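Putative lipase (Bacteroides thetaiotaomicron VPI-5482, PDB 3BZW) probably hydrolyses ester bonds as a member of the GDSL-like (SGNH) lipase/acylhydrolase family, perhaps acting as a lysophospholipase. Local coordinates at residues P212-N217 with R253-Q258. Residues are numbered along the deposited sequence; the frame is centred on the assembly and turned at random.
Sequences PVIDFN and RTLMYQ
Ile214, on strand 213-214 at one edge of the chain's parallel sheet, meets Gln258 and Leu255 of helix 245-258. From CB the side chain divides. CG2, anti to the backbone N (chi1 -69°), lies 3.7 Å from Gln258 OE1 and 4.1 Å from Gln258 CB. The other branch runs through CG1, extended at chi2, to CD1, which meets Gln258 CB at 4.0 Å and Leu255 CD1 at 4.1 Å. The isoleucine crosses Leu255 at about a right angle but slides past Gln258 in the opposite direction. Just beyond the strand, Phe216 brings ring atom CE1 to Leu255 CD1 (4.0 Å) and Thr254 CG2 (4.1 Å); Phe95 packs edge-to-face with the same ring. An alanine in place of Ile214 would probably open a gap beside Leu255 CD1 and take the methyl neighbours from Gln258 CB and OE1. Thr254 OG1 bonds to Arg250 O, and Gln258 NE2 to Ala261 O of the second subunit. No hydrogen bond joins the two segments: the final helix of this alpha/beta SGNH fold meets the sheet edge mostly through methyl, methylene and ring contacts, with Gln258 OE1 resting against a methyl group and Gln258 continuing into the subunit interface.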
ATOM      1  N   PRO A 212     -16.430 -11.469 -25.288  1.00  5.60           N
ATOM      2  CA  PRO A 212     -15.502 -12.384 -24.621  1.00  5.50           C
ATOM      3  C   PRO A 212     -14.073 -12.238 -25.133  1.00  6.19           C
ATOM      4  O   PRO A 212     -13.843 -11.964 -26.310  1.00  4.83           O
ATOM      5  CB  PRO A 212     -16.096 -13.761 -24.920  1.00  7.09           C
ATOM      6  CG  PRO A 212     -16.747 -13.560 -26.260  1.00  6.65           C
ATOM      7  CD  PRO A 212     -17.408 -12.208 -26.106  1.00  4.08           C
ATOM      8  N   VAL A 213     -13.117 -12.408 -24.230  1.00  4.78           N
ATOM      9  CA  VAL A 213     -11.712 -12.310 -24.590  1.00  5.75           C
ATOM     10  C   VAL A 213     -10.978 -13.514 -24.021  1.00  6.21           C
ATOM     11  O   VAL A 213     -11.143 -13.842 -22.851  1.00  8.16           O
ATOM     12  CB  VAL A 213     -11.064 -11.029 -24.008  1.00  7.61           C
ATOM     13  CG1 VAL A 213      -9.567 -10.996 -24.348  1.00  4.85           C
ATOM     14  CG2 VAL A 213     -11.764  -9.791 -24.555  1.00  6.68           C
ATOM     15  N   ILE A 214     -10.198 -14.184 -24.862  1.00  5.27           N
ATOM     16  CA  ILE A 214      -9.395 -15.316 -24.428  1.00  6.61           C
ATOM     17  C   ILE A 214      -7.986 -14.733 -24.313  1.00  6.83           C
ATOM     18  O   ILE A 214      -7.428 -14.244 -25.294  1.00  5.14           O
ATOM     19  CB  ILE A 214      -9.424 -16.466 -25.463  1.00  8.95           C
ATOM     20  CG1 ILE A 214     -10.826 -17.085 -25.496  1.00  9.67           C
ATOM     21  CG2 ILE A 214      -8.382 -17.528 -25.109  1.00  8.31           C
ATOM     22  CD1 ILE A 214     -10.965 -18.243 -26.455  1.00 12.89           C
ATOM     23  N   ASP A 215      -7.429 -14.759 -23.106  1.00  5.12           N
ATOM     24  CA  ASP A 215      -6.105 -14.193 -22.872  1.00  5.78           C
ATOM     25  C   ASP A 215      -5.004 -15.120 -23.372  1.00  6.17           C
ATOM     26  O   ASP A 215      -4.245 -15.697 -22.589  1.00  4.50           O
ATOM     27  CB  ASP A 215      -5.928 -13.897 -21.380  1.00  6.49           C
ATOM     28  CG  ASP A 215      -4.750 -12.975 -21.101  1.00  7.97           C
ATOM     29  OD1 ASP A 215      -4.145 -12.458 -22.066  1.00  6.47           O
ATOM     30  OD2 ASP A 215      -4.431 -12.763 -19.914  1.00  7.96           O
ATOM     31  N   PHE A 216      -4.936 -15.239 -24.693  1.00  5.24           N
ATOM     32  CA  PHE A 216      -3.971 -16.074 -25.392  1.00  6.45           C
ATOM     33  C   PHE A 216      -2.542 -15.787 -24.936  1.00  5.17           C
ATOM     34  O   PHE A 216      -1.720 -16.700 -24.817  1.00  4.16           O
ATOM     35  CB  PHE A 216      -4.108 -15.826 -26.898  1.00  6.68           C
ATOM     36  CG  PHE A 216      -4.144 -17.080 -27.725  1.00  8.96           C
ATOM     37  CD1 PHE A 216      -4.865 -18.194 -27.299  1.00  8.96           C
ATOM     38  CD2 PHE A 216      -3.489 -17.137 -28.952  1.00  9.57           C
ATOM     39  CE1 PHE A 216      -4.936 -19.340 -28.080  1.00  9.40           C
ATOM     40  CE2 PHE A 216      -3.553 -18.282 -29.744  1.00  9.91           C
ATOM     41  CZ  PHE A 216      -4.279 -19.386 -29.307  1.00 10.20           C
ATOM     42  N   ASN A 217      -2.260 -14.512 -24.684  1.00  5.10           N
ATOM     43  CA  ASN A 217      -0.945 -14.068 -24.233  1.00  3.31           C
ATOM     44  C   ASN A 217      -0.461 -14.911 -23.058  1.00  4.31           C
ATOM     45  O   ASN A 217       0.724 -15.246 -22.965  1.00  4.52           O
ATOM     46  CB  ASN A 217      -1.019 -12.596 -23.826  1.00  4.18           C
ATOM     47  CG  ASN A 217       0.316 -12.046 -23.363  1.00  5.30           C
ATOM     48  OD1 ASN A 217       0.609 -12.024 -22.168  1.00  5.24           O
ATOM     49  ND2 ASN A 217       1.138 -11.604 -24.312  1.00  1.94           N
ATOM     50  N   ARG A 253      -4.306 -26.215 -29.953  1.00  6.13           N
ATOM     51  CA  ARG A 253      -4.764 -27.112 -28.902  1.00  7.03           C
ATOM     52  C   ARG A 253      -5.259 -26.303 -27.702  1.00  6.49           C
ATOM     53  O   ARG A 253      -6.220 -26.686 -27.027  1.00  5.15           O
ATOM     54  CB  ARG A 253      -3.635 -28.049 -28.472  1.00  9.04           C
ATOM     55  CG  ARG A 253      -4.139 -29.339 -27.865  1.00 13.75           C
ATOM     56  CD  ARG A 253      -4.731 -30.239 -28.933  1.00 15.00           C
ATOM     57  NE  ARG A 253      -5.629 -31.229 -28.350  1.00 18.88           N
ATOM     58  CZ  ARG A 253      -6.249 -32.175 -29.046  1.00 20.47           C
ATOM     59  NH1 ARG A 253      -6.064 -32.269 -30.358  1.00 18.40           N
ATOM     60  NH2 ARG A 253      -7.065 -33.023 -28.429  1.00 19.06           N
ATOM     61  N   THR A 254      -4.596 -25.182 -27.439  1.00  5.54           N
ATOM     62  CA  THR A 254      -4.987 -24.314 -26.331  1.00  5.50           C
ATOM     63  C   THR A 254      -6.363 -23.751 -26.654  1.00  5.53           C
ATOM     64  O   THR A 254      -7.283 -23.795 -25.839  1.00  6.46           O
ATOM     65  CB  THR A 254      -3.993 -23.142 -26.169  1.00  6.03           C
ATOM     66  OG1 THR A 254      -2.711 -23.656 -25.790  1.00  5.28           O
ATOM     67  CG2 THR A 254      -4.476 -22.160 -25.106  1.00  5.50           C
ATOM     68  N   LEU A 255      -6.491 -23.237 -27.868  1.00  5.94           N
ATOM     69  CA  LEU A 255      -7.735 -22.646 -28.342  1.00  7.15           C
ATOM     70  C   LEU A 255      -8.876 -23.660 -28.277  1.00  6.55           C
ATOM     71  O   LEU A 255     -10.000 -23.326 -27.896  1.00  7.29           O
ATOM     72  CB  LEU A 255      -7.526 -22.154 -29.777  1.00  8.02           C
ATOM     73  CG  LEU A 255      -8.439 -21.080 -30.358  1.00 10.32           C
ATOM     74  CD1 LEU A 255      -8.641 -19.952 -29.357  1.00  8.95           C
ATOM     75  CD2 LEU A 255      -7.805 -20.557 -31.648  1.00  9.61           C
HETATM   76  N   MSE A 256      -8.581 -24.904 -28.639  1.00  7.17           N
HETATM   77  CA  MSE A 256      -9.594 -25.946 -28.622  1.00  9.22           C
HETATM   78  C   MSE A 256     -10.286 -26.068 -27.269  1.00  8.80           C
HETATM   79  O   MSE A 256     -11.512 -26.114 -27.194  1.00  7.62           O
HETATM   80  CB  MSE A 256      -8.983 -27.294 -28.999  1.00 12.64           C
HETATM   81  CG  MSE A 256     -10.010 -28.403 -29.123  1.00 18.64           C
HETATM   82 SE   MSE A 256      -9.231 -30.068 -29.746  1.00 29.06          SE
HETATM   83  CE  MSE A 256      -9.993 -31.250 -28.433  1.00 26.59           C
ATOM     84  N   TYR A 257      -9.505 -26.107 -26.197  1.00  5.99           N
ATOM     85  CA  TYR A 257     -10.091 -26.239 -24.868  1.00  7.50           C
ATOM     86  C   TYR A 257     -10.583 -24.933 -24.255  1.00  6.97           C
ATOM     87  O   TYR A 257     -11.481 -24.942 -23.415  1.00  7.83           O
ATOM     88  CB  TYR A 257      -9.104 -26.953 -23.947  1.00  7.65           C
ATOM     89  CG  TYR A 257      -8.945 -28.395 -24.360  1.00  8.66           C
ATOM     90  CD1 TYR A 257      -9.918 -29.339 -24.038  1.00  7.73           C
ATOM     91  CD2 TYR A 257      -7.874 -28.795 -25.160  1.00  8.66           C
ATOM     92  CE1 TYR A 257      -9.834 -30.648 -24.508  1.00 10.81           C
ATOM     93  CE2 TYR A 257      -7.784 -30.096 -25.637  1.00 11.14           C
ATOM     94  CZ  TYR A 257      -8.764 -31.015 -25.311  1.00  9.39           C
ATOM     95  OH  TYR A 257      -8.685 -32.294 -25.799  1.00 13.09           O
ATOM     96  N   GLN A 258     -10.005 -23.815 -24.678  1.00  6.42           N
ATOM     97  CA  GLN A 258     -10.429 -22.512 -24.175  1.00  6.81           C
ATOM     98  C   GLN A 258     -11.796 -22.150 -24.765  1.00  7.44           C
ATOM     99  O   GLN A 258     -12.610 -21.494 -24.114  1.00  7.69           O
ATOM    100  CB  GLN A 258      -9.406 -21.437 -24.555  1.00  6.53           C
ATOM    101  CG  GLN A 258      -8.101 -21.501 -23.778  1.00  7.65           C
ATOM    102  CD  GLN A 258      -8.232 -20.965 -22.361  1.00 10.24           C
ATOM    103  OE1 GLN A 258      -8.569 -19.797 -22.157  1.00  8.28           O
ATOM    104  NE2 GLN A 258      -7.962 -21.815 -21.375  1.00 11.08           N
TER